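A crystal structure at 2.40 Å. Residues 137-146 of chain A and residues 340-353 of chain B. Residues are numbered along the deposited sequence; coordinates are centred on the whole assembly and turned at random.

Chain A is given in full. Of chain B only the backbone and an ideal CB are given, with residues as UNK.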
ATOM      1  N   PRO A 137      -0.862  32.049   5.743  1.00 20.23           N
ATOM      2  CA  PRO A 137       0.574  31.757   5.655  1.00 19.38           C
ATOM      3  C   PRO A 137       1.094  30.784   6.709  1.00 20.78           C
ATOM      4  O   PRO A 137       2.188  30.221   6.571  1.00 22.14           O
ATOM      5  CB  PRO A 137       1.220  33.143   5.746  1.00 19.64           C
ATOM      6  CG  PRO A 137       0.221  33.940   6.503  1.00 19.29           C
ATOM      7  CD  PRO A 137      -1.088  33.494   5.924  1.00 17.34           C
ATOM      8  N   ILE A 138       0.319  30.592   7.768  1.00 19.38           N
ATOM      9  CA  ILE A 138       0.710  29.646   8.794  1.00 17.46           C
ATOM     10  C   ILE A 138       0.761  28.250   8.158  1.00 16.03           C
ATOM     11  O   ILE A 138       1.634  27.453   8.470  1.00 18.64           O
ATOM     12  CB  ILE A 138      -0.293  29.663   9.986  1.00 16.65           C
ATOM     13  CG1 ILE A 138       0.016  30.859  10.894  1.00 17.71           C
ATOM     14  CG2 ILE A 138      -0.220  28.362  10.773  1.00 12.13           C
ATOM     15  CD1 ILE A 138      -1.025  31.120  11.983  1.00 16.29           C
ATOM     16  N   LEU A 139      -0.158  27.968   7.242  1.00 14.10           N
ATOM     17  CA  LEU A 139      -0.193  26.663   6.601  1.00 15.53           C
ATOM     18  C   LEU A 139       1.020  26.386   5.725  1.00 18.37           C
ATOM     19  O   LEU A 139       1.449  25.233   5.603  1.00 18.37           O
ATOM     20  CB  LEU A 139      -1.474  26.515   5.789  1.00 12.90           C
ATOM     21  CG  LEU A 139      -2.689  26.678   6.695  1.00 16.92           C
ATOM     22  CD1 LEU A 139      -3.940  26.760   5.867  1.00 20.71           C
ATOM     23  CD2 LEU A 139      -2.749  25.515   7.680  1.00 16.97           C
ATOM     24  N   ASP A 140       1.575  27.434   5.118  1.00 19.17           N
ATOM     25  CA  ASP A 140       2.756  27.279   4.269  1.00 20.52           C
ATOM     26  C   ASP A 140       3.955  26.922   5.140  1.00 19.31           C
ATOM     27  O   ASP A 140       4.721  26.018   4.824  1.00 19.01           O
ATOM     28  CB  ASP A 140       3.043  28.574   3.503  1.00 22.76           C
ATOM     29  CG  ASP A 140       1.842  29.065   2.727  1.00 28.11           C
ATOM     30  OD1 ASP A 140       2.008  29.454   1.551  1.00 31.38           O
ATOM     31  OD2 ASP A 140       0.728  29.073   3.293  1.00 30.74           O
ATOM     32  N   ALA A 141       4.109  27.633   6.249  1.00 20.06           N
ATOM     33  CA  ALA A 141       5.213  27.364   7.155  1.00 18.98           C
ATOM     34  C   ALA A 141       5.068  25.951   7.726  1.00 18.57           C
ATOM     35  O   ALA A 141       6.060  25.249   7.932  1.00 19.31           O
ATOM     36  CB  ALA A 141       5.237  28.400   8.283  1.00 13.48           C
ATOM     37  N   GLU A 142       3.829  25.537   7.979  1.00 17.07           N
ATOM     38  CA  GLU A 142       3.574  24.208   8.525  1.00 17.67           C
ATOM     39  C   GLU A 142       3.953  23.125   7.518  1.00 17.84           C
ATOM     40  O   GLU A 142       4.558  22.119   7.886  1.00 19.90           O
ATOM     41  CB  GLU A 142       2.103  24.072   8.924  1.00 17.15           C
ATOM     42  CG  GLU A 142       1.731  22.731   9.507  1.00 18.21           C
ATOM     43  CD  GLU A 142       0.346  22.736  10.142  1.00 23.78           C
ATOM     44  OE1 GLU A 142       0.244  22.534  11.374  1.00 23.62           O
ATOM     45  OE2 GLU A 142      -0.644  22.944   9.410  1.00 25.38           O
ATOM     46  N   ALA A 143       3.612  23.338   6.250  1.00 16.39           N
ATOM     47  CA  ALA A 143       3.937  22.380   5.197  1.00 14.83           C
ATOM     48  C   ALA A 143       5.449  22.178   5.153  1.00 14.95           C
ATOM     49  O   ALA A 143       5.932  21.044   5.081  1.00 14.61           O
ATOM     50  CB  ALA A 143       3.438  22.891   3.844  1.00 12.88           C
ATOM     51  N   VAL A 144       6.185  23.287   5.205  1.00 14.28           N
ATOM     52  CA  VAL A 144       7.646  23.261   5.185  1.00 15.55           C
ATOM     53  C   VAL A 144       8.203  22.519   6.405  1.00 17.30           C
ATOM     54  O   VAL A 144       9.005  21.593   6.273  1.00 16.59           O
ATOM     55  CB  VAL A 144       8.239  24.702   5.152  1.00 15.97           C
ATOM     56  CG1 VAL A 144       9.737  24.650   5.322  1.00 16.79           C
ATOM     57  CG2 VAL A 144       7.899  25.392   3.817  1.00 15.46           C
ATOM     58  N   VAL A 145       7.775  22.922   7.596  1.00 17.79           N
ATOM     59  CA  VAL A 145       8.246  22.275   8.814  1.00 16.27           C
ATOM     60  C   VAL A 145       7.874  20.796   8.855  1.00 14.07           C
ATOM     61  O   VAL A 145       8.674  19.974   9.280  1.00 13.59           O
ATOM     62  CB  VAL A 145       7.678  22.959  10.070  1.00 19.20           C
ATOM     63  CG1 VAL A 145       8.231  22.287  11.318  1.00 24.87           C
ATOM     64  CG2 VAL A 145       8.044  24.430  10.064  1.00 22.15           C
ATOM     65  N   LEU A 146       6.661  20.458   8.417  1.00 13.72           N
ATOM     66  CA  LEU A 146       6.226  19.062   8.409  1.00 14.92           C
ATOM     67  C   LEU A 146       7.129  18.190   7.526  1.00 15.77           C
ATOM     68  O   LEU A 146       7.472  17.071   7.906  1.00 16.91           O
ATOM     69  CB  LEU A 146       4.777  18.943   7.930  1.00 13.05           C
ATOM     70  CG  LEU A 146       3.664  19.245   8.938  1.00 15.15           C
ATOM     71  CD1 LEU A 146       2.323  19.008   8.282  1.00 13.08           C
ATOM     72  CD2 LEU A 146       3.803  18.357  10.166  1.00 12.63           C
TER
ATOM     73  N   UNK B 340      -2.456  35.183  18.911  1.00 27.24           N
ATOM     74  CA  UNK B 340      -2.303  33.890  19.557  1.00 24.63           C
ATOM     75  C   UNK B 340      -2.394  32.712  18.577  1.00 22.53           C
ATOM     76  O   UNK B 340      -1.972  31.601  18.894  1.00 20.69           O
ATOM     77  CB  UNK B 340      -3.367  33.737  20.646  1.00 24.63           C
ATOM     78  N   UNK B 341      -2.945  32.957  17.393  1.00 20.88           N
ATOM     79  CA  UNK B 341      -3.077  31.921  16.367  1.00 21.60           C
ATOM     80  C   UNK B 341      -1.688  31.370  16.029  1.00 21.47           C
ATOM     81  O   UNK B 341      -1.471  30.163  16.011  1.00 22.15           O
ATOM     82  CB  UNK B 341      -3.762  32.474  15.115  1.00 21.60           C
ATOM     83  N   UNK B 342      -0.745  32.269  15.782  1.00 20.43           N
ATOM     84  CA  UNK B 342       0.622  31.872  15.468  1.00 21.14           C
ATOM     85  C   UNK B 342       1.265  31.169  16.660  1.00 22.01           C
ATOM     86  O   UNK B 342       1.968  30.171  16.500  1.00 23.22           O
ATOM     87  CB  UNK B 342       1.452  33.090  15.058  1.00 21.14           C
ATOM     88  N   UNK B 343       1.027  31.697  17.854  1.00 20.20           N
ATOM     89  CA  UNK B 343       1.589  31.112  19.060  1.00 18.66           C
ATOM     90  C   UNK B 343       1.027  29.706  19.289  1.00 16.12           C
ATOM     91  O   UNK B 343       1.713  28.839  19.822  1.00 15.54           O
ATOM     92  CB  UNK B 343       1.303  32.006  20.268  1.00 18.66           C
ATOM     93  N   UNK B 344      -0.221  29.479  18.889  1.00 14.27           N
ATOM     94  CA  UNK B 344      -0.828  28.161  19.058  1.00 15.60           C
ATOM     95  C   UNK B 344      -0.105  27.167  18.151  1.00 16.65           C
ATOM     96  O   UNK B 344       0.111  26.000  18.511  1.00 17.81           O
ATOM     97  CB  UNK B 344      -2.325  28.199  18.744  1.00 15.60           C
ATOM     98  N   UNK B 345       0.268  27.647  16.970  1.00 17.04           N
ATOM     99  CA  UNK B 345       0.977  26.846  15.991  1.00 16.89           C
ATOM    100  C   UNK B 345       2.367  26.518  16.519  1.00 16.84           C
ATOM    101  O   UNK B 345       2.801  25.375  16.446  1.00 19.38           O
ATOM    102  CB  UNK B 345       1.061  27.573  14.648  1.00 16.89           C
ATOM    103  N   UNK B 346       3.052  27.511  17.077  1.00 17.09           N
ATOM    104  CA  UNK B 346       4.408  27.300  17.605  1.00 19.57           C
ATOM    105  C   UNK B 346       4.406  26.299  18.741  1.00 21.55           C
ATOM    106  O   UNK B 346       5.304  25.470  18.841  1.00 23.02           O
ATOM    107  CB  UNK B 346       5.012  28.622  18.083  1.00 19.57           C
ATOM    108  N   UNK B 347       3.394  26.383  19.600  1.00 22.34           N
ATOM    109  CA  UNK B 347       3.281  25.472  20.730  1.00 21.63           C
ATOM    110  C   UNK B 347       2.969  24.054  20.249  1.00 21.26           C
ATOM    111  O   UNK B 347       3.599  23.099  20.686  1.00 21.71           O
ATOM    112  CB  UNK B 347       2.201  25.956  21.700  1.00 21.63           C
ATOM    113  N   UNK B 348       1.997  23.917  19.351  1.00 21.36           N
ATOM    114  CA  UNK B 348       1.651  22.598  18.832  1.00 20.91           C
ATOM    115  C   UNK B 348       2.875  21.960  18.151  1.00 20.35           C
ATOM    116  O   UNK B 348       3.146  20.772  18.328  1.00 20.04           O
ATOM    117  CB  UNK B 348       0.481  22.700  17.852  1.00 20.91           C
ATOM    118  N   UNK B 349       3.618  22.746  17.380  1.00 19.77           N
ATOM    119  CA  UNK B 349       4.798  22.216  16.714  1.00 23.86           C
ATOM    120  C   UNK B 349       5.856  21.753  17.714  1.00 25.76           C
ATOM    121  O   UNK B 349       6.600  20.812  17.447  1.00 28.92           O
ATOM    122  CB  UNK B 349       5.390  23.272  15.779  1.00 23.86           C
ATOM    123  N   UNK B 350       5.910  22.405  18.870  1.00 25.56           N
ATOM    124  CA  UNK B 350       6.872  22.050  19.909  1.00 24.98           C
ATOM    125  C   UNK B 350       6.492  20.744  20.600  1.00 25.20           C
ATOM    126  O   UNK B 350       7.330  20.097  21.227  1.00 26.52           O
ATOM    127  CB  UNK B 350       6.976  23.176  20.940  1.00 24.98           C
ATOM    128  N   UNK B 351       5.226  20.363  20.483  1.00 24.70           N
ATOM    129  CA  UNK B 351       4.723  19.148  21.108  1.00 24.63           C
ATOM    130  C   UNK B 351       4.672  17.941  20.167  1.00 25.48           C
ATOM    131  O   UNK B 351       4.537  16.805  20.622  1.00 25.30           O
ATOM    132  CB  UNK B 351       3.324  19.411  21.668  1.00 24.63           C
ATOM    133  N   UNK B 352       4.768  18.190  18.863  1.00 26.27           N
ATOM    134  CA  UNK B 352       4.729  17.121  17.856  1.00 27.79           C
ATOM    135  C   UNK B 352       6.134  16.608  17.573  1.00 28.89           C
ATOM    136  O   UNK B 352       7.106  17.342  17.730  1.00 30.59           O
ATOM    137  CB  UNK B 352       4.078  17.617  16.563  1.00 27.79           C
ATOM    138  N   UNK B 353       6.252  15.353  17.106  1.00 28.98           N
ATOM    139  CA  UNK B 353       5.137  14.427  16.868  1.00 28.93           C
ATOM    140  C   UNK B 353       4.871  13.457  18.022  1.00 29.78           C
ATOM    141  O   UNK B 353       4.042  12.557  17.895  1.00 30.31           O
ATOM    142  CB  UNK B 353       5.410  13.622  15.596  1.00 28.93           C
TER

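The two helices run nearly parallel, their axes 14° apart and 11.1 Å at closest approach, so side chains must bridge the gap between them. Position 340 has nothing of chain A within 5.5 Å of its ideal CB, so the visible atoms leave the choice wide; it is Ala B340.

At 341, CA-to-CB points toward chain A and the ideal CB lies 4.4 Å from Ile A138 CD1. A compact apolar group, such as alanine, valine or another small aliphatic, would suit this methyl. The residue is Val B341, chi1 t, whose CG1 packs 3.4 Å from Ile A138 CD1. Position 342 points sideways, yet its backbone is close to the same isoleucine, with CA atoms of Ile A138 and position 342 separated by 7.0 Å. With CB sideways, a small side chain such as alanine or serine fits beside the isoleucine, and a longer one directed past it could also serve; Ala B342 places its CA 3.9 Å and its CB 4.4 Å from Ile A138 CD1.

Positions 343 and 344 are out of reach, and helical backbone angles are the main visible constraint. They are Glu B343 and Ala B344.

Position 345 points toward chain A, its ideal CB 4.2 Å from Ile A138 CG2. Beyond it, Ala A141 and the aliphatic base of Glu A142 offer an apolar surface that leucine, methionine or an aromatic residue could cover. Phe B345, chi1 t, has more of its own surface covered by this stretch of chain A than any other chain B residue here. Ile A138 CG2 sits over one ring face, 4.1 Å from the centroid in a CH-pi contact, while Phe B345 CE1 approaches Glu A142 CB at 3.7 Å and Phe B345 CE2 lies 4.2 Å from Ala A141 CB.

Position 346 points away, and 347 and 348 are out of reach; Tyr B346, Leu B347 and Ala B348 make no contact with this stretch.

Position 349 again points toward chain A, but its ideal CB is 5.4 Å from Val A145 CG1, leaving room for a longer side chain, apolar or polar. In Glu B349, OE1 reaches within 3.2 Å of Val A145 CG1. Positions 350 and 351 have nothing of chain A within 5.5 Å of their ideal CB, so chain A sets no preference; they are Ala B350 and Leu B351.

At 352 the backbone is no longer helical (phi/psi -90/155). CA-to-CB points toward chain A, where the distant Glu A142 carboxylate favours a long donor, lysine or arginine. Arg B352 NH1 forms a salt bridge with Glu A142 OE1 at 3.0 Å and another with Glu B349 OE2 at 3.1 Å, joining both carboxylates. A water donates to Glu A142 OE1 and accepts a weak hydrogen bond from Arg B352 NH2. At 353 the preceding peptide is cis, strongly suggesting proline; it is Pro B353, without contact.

Chain B 340-353: AVAEAFYLAEALRP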
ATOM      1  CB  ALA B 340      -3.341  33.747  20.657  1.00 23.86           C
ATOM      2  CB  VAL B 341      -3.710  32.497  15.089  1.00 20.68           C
ATOM      3  CG1 VAL B 341      -3.701  31.453  13.981  1.00 22.38           C
ATOM      4  CG2 VAL B 341      -5.117  32.974  15.373  1.00 17.71           C
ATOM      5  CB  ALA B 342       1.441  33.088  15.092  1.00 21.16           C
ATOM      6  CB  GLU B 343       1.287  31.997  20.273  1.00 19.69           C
ATOM      7  CG  GLU B 343       1.757  33.433  20.142  1.00 24.49           C
ATOM      8  CD  GLU B 343       3.263  33.566  19.962  1.00 33.68           C
ATOM      9  OE1 GLU B 343       4.019  32.802  20.606  1.00 34.05           O
ATOM     10  OE2 GLU B 343       3.688  34.456  19.186  1.00 38.86           O
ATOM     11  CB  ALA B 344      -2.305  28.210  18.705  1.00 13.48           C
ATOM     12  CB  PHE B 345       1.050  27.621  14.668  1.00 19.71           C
ATOM     13  CG  PHE B 345       2.069  27.093  13.692  1.00 20.34           C
ATOM     14  CD1 PHE B 345       2.062  25.754  13.296  1.00 22.68           C
ATOM     15  CD2 PHE B 345       3.000  27.953  13.118  1.00 19.93           C
ATOM     16  CE1 PHE B 345       2.962  25.283  12.338  1.00 18.21           C
ATOM     17  CE2 PHE B 345       3.908  27.488  12.153  1.00 21.30           C
ATOM     18  CZ  PHE B 345       3.887  26.155  11.763  1.00 19.29           C
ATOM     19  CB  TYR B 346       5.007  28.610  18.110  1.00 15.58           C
ATOM     20  CG  TYR B 346       5.075  29.688  17.059  1.00 21.94           C
ATOM     21  CD1 TYR B 346       5.023  31.031  17.413  1.00 21.47           C
ATOM     22  CD2 TYR B 346       5.189  29.367  15.708  1.00 17.25           C
ATOM     23  CE1 TYR B 346       5.077  32.028  16.449  1.00 21.31           C
ATOM     24  CE2 TYR B 346       5.248  30.356  14.738  1.00 21.92           C
ATOM     25  CZ  TYR B 346       5.191  31.687  15.115  1.00 23.89           C
ATOM     26  OH  TYR B 346       5.250  32.680  14.158  1.00 27.72           O
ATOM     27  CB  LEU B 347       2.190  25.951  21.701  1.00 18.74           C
ATOM     28  CG  LEU B 347       1.877  25.000  22.862  1.00 16.92           C
ATOM     29  CD1 LEU B 347       3.146  24.695  23.637  1.00 10.93           C
ATOM     30  CD2 LEU B 347       0.824  25.636  23.775  1.00 21.74           C
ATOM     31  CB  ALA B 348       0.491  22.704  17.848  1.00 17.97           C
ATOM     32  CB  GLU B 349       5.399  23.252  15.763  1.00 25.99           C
ATOM     33  CG  GLU B 349       5.127  22.961  14.288  1.00 31.78           C
ATOM     34  CD  GLU B 349       5.646  21.592  13.858  1.00 41.15           C
ATOM     35  OE1 GLU B 349       6.854  21.321  14.056  1.00 44.78           O
ATOM     36  OE2 GLU B 349       4.850  20.784  13.321  1.00 44.57           O
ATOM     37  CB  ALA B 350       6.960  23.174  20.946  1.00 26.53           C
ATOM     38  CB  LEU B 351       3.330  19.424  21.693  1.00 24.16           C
ATOM     39  CG  LEU B 351       3.312  20.474  22.817  1.00 24.96           C
ATOM     40  CD1 LEU B 351       1.887  20.858  23.164  1.00 20.03           C
ATOM     41  CD2 LEU B 351       4.039  19.914  24.047  1.00 25.82           C
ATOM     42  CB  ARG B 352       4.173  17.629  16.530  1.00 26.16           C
ATOM     43  CG  ARG B 352       2.799  18.209  16.549  1.00 20.56           C
ATOM     44  CD  ARG B 352       2.666  19.129  15.342  1.00 15.87           C
ATOM     45  NE  ARG B 352       1.310  19.609  15.185  1.00 16.80           N
ATOM     46  CZ  ARG B 352       0.918  20.455  14.245  1.00 19.38           C
ATOM     47  NH1 ARG B 352       1.793  20.932  13.361  1.00 13.70           N
ATOM     48  NH2 ARG B 352      -0.360  20.808  14.186  1.00 17.59           N
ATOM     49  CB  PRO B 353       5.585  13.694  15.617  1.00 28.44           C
ATOM     50  CG  PRO B 353       7.042  13.533  15.876  1.00 28.33           C
ATOM     51  CD  PRO B 353       7.448  14.912  16.368  1.00 28.66           C
TER
HETATM   52  O   HOH W   1      -1.996  21.148  12.257  1.00 18.98           O
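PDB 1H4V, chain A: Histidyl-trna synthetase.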